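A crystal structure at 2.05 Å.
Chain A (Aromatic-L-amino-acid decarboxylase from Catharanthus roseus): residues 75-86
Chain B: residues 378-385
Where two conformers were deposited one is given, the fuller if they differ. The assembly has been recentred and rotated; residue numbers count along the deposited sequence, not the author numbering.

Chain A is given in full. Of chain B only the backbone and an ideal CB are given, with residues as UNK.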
# COMPACT_ATOMS: atom_id res chain seq x y z
N ASP A 75 4.93 -29.84 -2.72
CA ASP A 75 4.65 -30.65 -1.53
C ASP A 75 5.59 -30.29 -0.38
O ASP A 75 5.15 -30.15 0.77
CB ASP A 75 4.78 -32.14 -1.86
CG ASP A 75 3.69 -32.63 -2.79
OD1 ASP A 75 2.74 -31.86 -3.05
OD2 ASP A 75 3.80 -33.77 -3.29
N ASP A 76 6.88 -30.14 -0.67
CA ASP A 76 7.82 -29.76 0.37
C ASP A 76 7.48 -28.39 0.95
O ASP A 76 7.54 -28.18 2.17
CB ASP A 76 9.25 -29.77 -0.17
CG ASP A 76 9.75 -31.17 -0.49
OD1 ASP A 76 9.08 -32.15 -0.10
OD2 ASP A 76 10.82 -31.29 -1.13
N ILE A 77 7.10 -27.45 0.08
CA ILE A 77 6.79 -26.10 0.53
C ILE A 77 5.57 -26.10 1.43
O ILE A 77 5.54 -25.45 2.48
CB ILE A 77 6.57 -25.18 -0.69
CG1 ILE A 77 7.82 -25.16 -1.57
CG2 ILE A 77 6.18 -23.78 -0.21
CD1 ILE A 77 7.69 -24.27 -2.79
N MET A 78 4.51 -26.81 1.02
CA MET A 78 3.31 -26.90 1.84
C MET A 78 3.63 -27.54 3.18
O MET A 78 3.13 -27.10 4.23
CB MET A 78 2.25 -27.70 1.09
CG MET A 78 1.80 -27.05 -0.20
SD MET A 78 0.90 -25.52 0.09
CE MET A 78 2.24 -24.39 0.43
N LYS A 79 4.48 -28.58 3.17
CA LYS A 79 4.90 -29.18 4.43
C LYS A 79 5.58 -28.16 5.32
O LYS A 79 5.28 -28.06 6.52
CB LYS A 79 5.84 -30.35 4.15
CG LYS A 79 6.15 -31.20 5.36
CD LYS A 79 7.20 -32.26 5.05
CE LYS A 79 8.55 -31.64 4.69
NZ LYS A 79 9.55 -32.69 4.35
N ASP A 80 6.48 -27.35 4.75
CA ASP A 80 7.19 -26.35 5.54
C ASP A 80 6.26 -25.26 6.04
O ASP A 80 6.50 -24.66 7.09
CB ASP A 80 8.31 -25.73 4.71
CG ASP A 80 9.41 -26.72 4.38
OD1 ASP A 80 9.35 -27.85 4.91
OD2 ASP A 80 10.31 -26.36 3.60
N ILE A 81 5.21 -24.95 5.28
CA ILE A 81 4.25 -23.96 5.74
C ILE A 81 3.46 -24.51 6.92
O ILE A 81 3.16 -23.78 7.87
CB ILE A 81 3.33 -23.56 4.57
CG1 ILE A 81 4.15 -22.77 3.55
CG2 ILE A 81 2.16 -22.73 5.10
CD1 ILE A 81 3.39 -22.33 2.36
N GLN A 82 3.13 -25.80 6.87
CA GLN A 82 2.42 -26.42 7.99
C GLN A 82 3.31 -26.53 9.22
O GLN A 82 2.83 -26.40 10.35
CB GLN A 82 1.90 -27.79 7.59
CG GLN A 82 0.48 -27.78 7.04
CD GLN A 82 -0.58 -27.55 8.12
OE1 GLN A 82 -0.45 -26.65 8.95
NE2 GLN A 82 -1.62 -28.37 8.10
N LYS A 83 4.61 -26.73 9.02
CA LYS A 83 5.51 -27.12 10.11
C LYS A 83 6.34 -25.97 10.67
O LYS A 83 6.73 -26.02 11.84
CB LYS A 83 6.43 -28.25 9.62
CG LYS A 83 7.27 -28.91 10.69
CD LYS A 83 8.30 -29.80 10.02
CE LYS A 83 9.16 -28.99 9.06
NZ LYS A 83 10.15 -29.82 8.36
N ASP A 84 6.63 -24.93 9.87
CA ASP A 84 7.55 -23.86 10.25
C ASP A 84 6.93 -22.47 10.21
O ASP A 84 7.42 -21.58 10.91
CB ASP A 84 8.77 -23.84 9.32
CG ASP A 84 9.53 -25.15 9.30
OD1 ASP A 84 9.77 -25.73 10.38
OD2 ASP A 84 9.90 -25.60 8.19
N ILE A 85 5.89 -22.25 9.40
CA ILE A 85 5.28 -20.92 9.29
C ILE A 85 4.06 -20.80 10.20
O ILE A 85 4.04 -19.99 11.13
CB ILE A 85 4.89 -20.58 7.85
CG1 ILE A 85 6.12 -20.64 6.92
CG2 ILE A 85 4.26 -19.20 7.80
CD1 ILE A 85 7.21 -19.66 7.29
N ILE A 86 3.03 -21.61 9.94
CA ILE A 86 1.78 -21.46 10.69
C ILE A 86 2.03 -21.56 12.19
O ILE A 86 1.54 -20.69 12.93
CB ILE A 86 0.74 -22.46 10.18
CG1 ILE A 86 0.26 -22.04 8.78
CG2 ILE A 86 -0.43 -22.55 11.14
CD1 ILE A 86 -0.64 -23.05 8.12
N UNK B 378 7.02 -14.00 -2.06
CA UNK B 378 8.40 -13.97 -2.56
C UNK B 378 9.12 -15.27 -2.24
O UNK B 378 9.79 -15.86 -3.10
CB UNK B 378 9.16 -12.79 -1.96
N UNK B 379 9.02 -15.71 -0.99
CA UNK B 379 9.54 -17.01 -0.61
C UNK B 379 9.02 -18.10 -1.54
O UNK B 379 9.78 -18.95 -2.00
CB UNK B 379 9.17 -17.33 0.84
N UNK B 380 7.72 -18.09 -1.82
CA UNK B 380 7.15 -19.12 -2.68
C UNK B 380 7.70 -19.04 -4.10
O UNK B 380 7.99 -20.07 -4.71
CB UNK B 380 5.62 -19.00 -2.70
N UNK B 381 7.91 -17.83 -4.61
CA UNK B 381 8.48 -17.69 -5.96
C UNK B 381 9.87 -18.29 -6.00
O UNK B 381 10.17 -19.17 -6.83
CB UNK B 381 8.53 -16.22 -6.39
N UNK B 382 10.73 -17.82 -5.10
CA UNK B 382 12.10 -18.33 -5.06
C UNK B 382 12.12 -19.84 -4.94
O UNK B 382 12.74 -20.53 -5.76
CB UNK B 382 12.87 -17.70 -3.90
N UNK B 383 11.41 -20.39 -3.96
CA UNK B 383 11.48 -21.83 -3.74
C UNK B 383 10.92 -22.61 -4.92
O UNK B 383 11.52 -23.61 -5.36
CB UNK B 383 10.73 -22.21 -2.46
N UNK B 384 9.78 -22.18 -5.47
CA UNK B 384 9.15 -22.98 -6.50
C UNK B 384 9.99 -23.01 -7.76
O UNK B 384 10.20 -24.08 -8.35
CB UNK B 384 7.75 -22.44 -6.81
N UNK B 385 10.50 -21.87 -8.19
CA UNK B 385 11.15 -21.79 -9.49
C UNK B 385 12.66 -21.94 -9.45
O UNK B 385 13.23 -22.56 -10.34
CB UNK B 385 10.80 -20.45 -10.15

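The eight residues of chain B form continuous helix, which runs at 145° to the helix of chain A with the axes 10.6 Å apart at closest approach. That spacing leaves room for sizeable side chains between the two.

Position 378 lies out of reach of chain A, so chain A sets no preference; it is leucine, B:Leu378.

At position 379 CA-to-CB points toward chain A, yet nothing of that stretch lies within 5.5 Å of the ideal CB. Only a long side chain could bridge the gap, and what awaits it is largely apolar: A:Ile81 and A:Ile85, with A:Asp80 alongside. A large aromatic, methionine or a long aliphatic chain would suit. The residue is B:Trp379, chi1 t. Its CZ3 lies 3.8 Å from A:Ile81 CG1, which meets the ring at its edge, and 4.0 Å from A:Ile85 CG1. A:Asp80 CB also sits at the edge, 4.1 Å from B:Trp379 CH2.

Position 380 points sideways, its ideal CB 5.4 Å from A:Ile77 CG2. With A:Ile81 also nearby, a medium-sized apolar residue such as leucine, isoleucine or methionine fits. B:Leu380 brings its end nearer: its CD1 packs 4.0 Å from A:Ile77 CG2 and 4.2 Å from A:Ile81 CD1.

Position 381 points away and 382 is out of reach. Chain A cannot discriminate among residues at either; they are B:Ile381 and B:Leu382.

Position 383 points toward chain A where the backbones are close, the CA of 383 lying 7.6 Å from A:Ile77 CA. The ideal CB is 3.7 Å from A:Ile77 CD1, so the base of the side chain meets hydrocarbon, while farther out lies the carboxylate of A:Asp80. Lysine or arginine could serve both. B:Arg383 sets its CB against A:Ile77 CD1 and extends to a salt bridge, NH1 donating to A:Asp80 OD2 at 2.7 Å. NH2 adds a weak hydrogen bond to A:Asp80 OD2 at 3.0 Å. This oxygen lies at the guanidinium edge, where the N-H groups point, while A:Ile77 CG1 covers one face.

Position 384 points sideways, its ideal CB 4.4 Å from A:Ile77 CD1. A small residue, such as alanine, serine or threonine, would suit this close approach. In B:Ser384, chi1 m, OG touches A:Ile77 CD1 at 3.5 Å, a contact without a polar partner. The hydroxyl finds its acceptor within its own helix, OG donating to B:Leu380 O at 2.7 Å.

Position 385 is again out of reach, leaving the choice open; it is B:Tyr385, whose OH is hydrogen-bonded elsewhere in the structure.

Chain B 378-385: LWLILRSY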
# COMPACT_ATOMS: atom_id res chain seq x y z
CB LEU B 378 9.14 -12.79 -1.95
CG LEU B 378 8.99 -11.47 -2.71
CD1 LEU B 378 9.99 -10.44 -2.19
CD2 LEU B 378 9.16 -11.71 -4.19
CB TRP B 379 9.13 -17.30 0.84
CG TRP B 379 9.76 -18.47 1.47
CD1 TRP B 379 11.08 -18.74 1.57
CD2 TRP B 379 9.08 -19.52 2.19
NE1 TRP B 379 11.28 -19.91 2.27
CE2 TRP B 379 10.07 -20.40 2.66
CE3 TRP B 379 7.74 -19.79 2.46
CZ2 TRP B 379 9.75 -21.55 3.40
CZ3 TRP B 379 7.42 -20.93 3.19
CH2 TRP B 379 8.43 -21.79 3.65
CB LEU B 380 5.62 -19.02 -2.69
CG LEU B 380 4.88 -19.97 -1.74
CD1 LEU B 380 5.43 -19.86 -0.34
CD2 LEU B 380 3.42 -19.59 -1.73
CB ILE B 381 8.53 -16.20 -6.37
CG1 ILE B 381 7.13 -15.62 -6.53
CG2 ILE B 381 9.38 -16.04 -7.64
CD1 ILE B 381 7.14 -14.13 -6.79
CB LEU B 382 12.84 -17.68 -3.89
CG LEU B 382 12.97 -16.17 -4.07
CD1 LEU B 382 13.43 -15.50 -2.79
CD2 LEU B 382 13.99 -15.93 -5.18
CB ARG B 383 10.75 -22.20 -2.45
CG ARG B 383 11.50 -21.77 -1.22
CD ARG B 383 10.98 -22.47 0.01
NE ARG B 383 11.19 -23.91 -0.06
CZ ARG B 383 10.75 -24.76 0.86
NH1 ARG B 383 10.08 -24.31 1.91
NH2 ARG B 383 10.97 -26.06 0.74
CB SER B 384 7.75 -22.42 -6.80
OG SER B 384 6.97 -22.40 -5.63
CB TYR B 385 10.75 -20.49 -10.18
CG TYR B 385 9.24 -20.42 -10.32
CD1 TYR B 385 8.53 -21.50 -10.83
CD2 TYR B 385 8.52 -19.31 -9.86
CE1 TYR B 385 7.15 -21.47 -10.94
CE2 TYR B 385 7.15 -19.27 -9.96
CZ TYR B 385 6.46 -20.35 -10.50
OH TYR B 385 5.08 -20.29 -10.60
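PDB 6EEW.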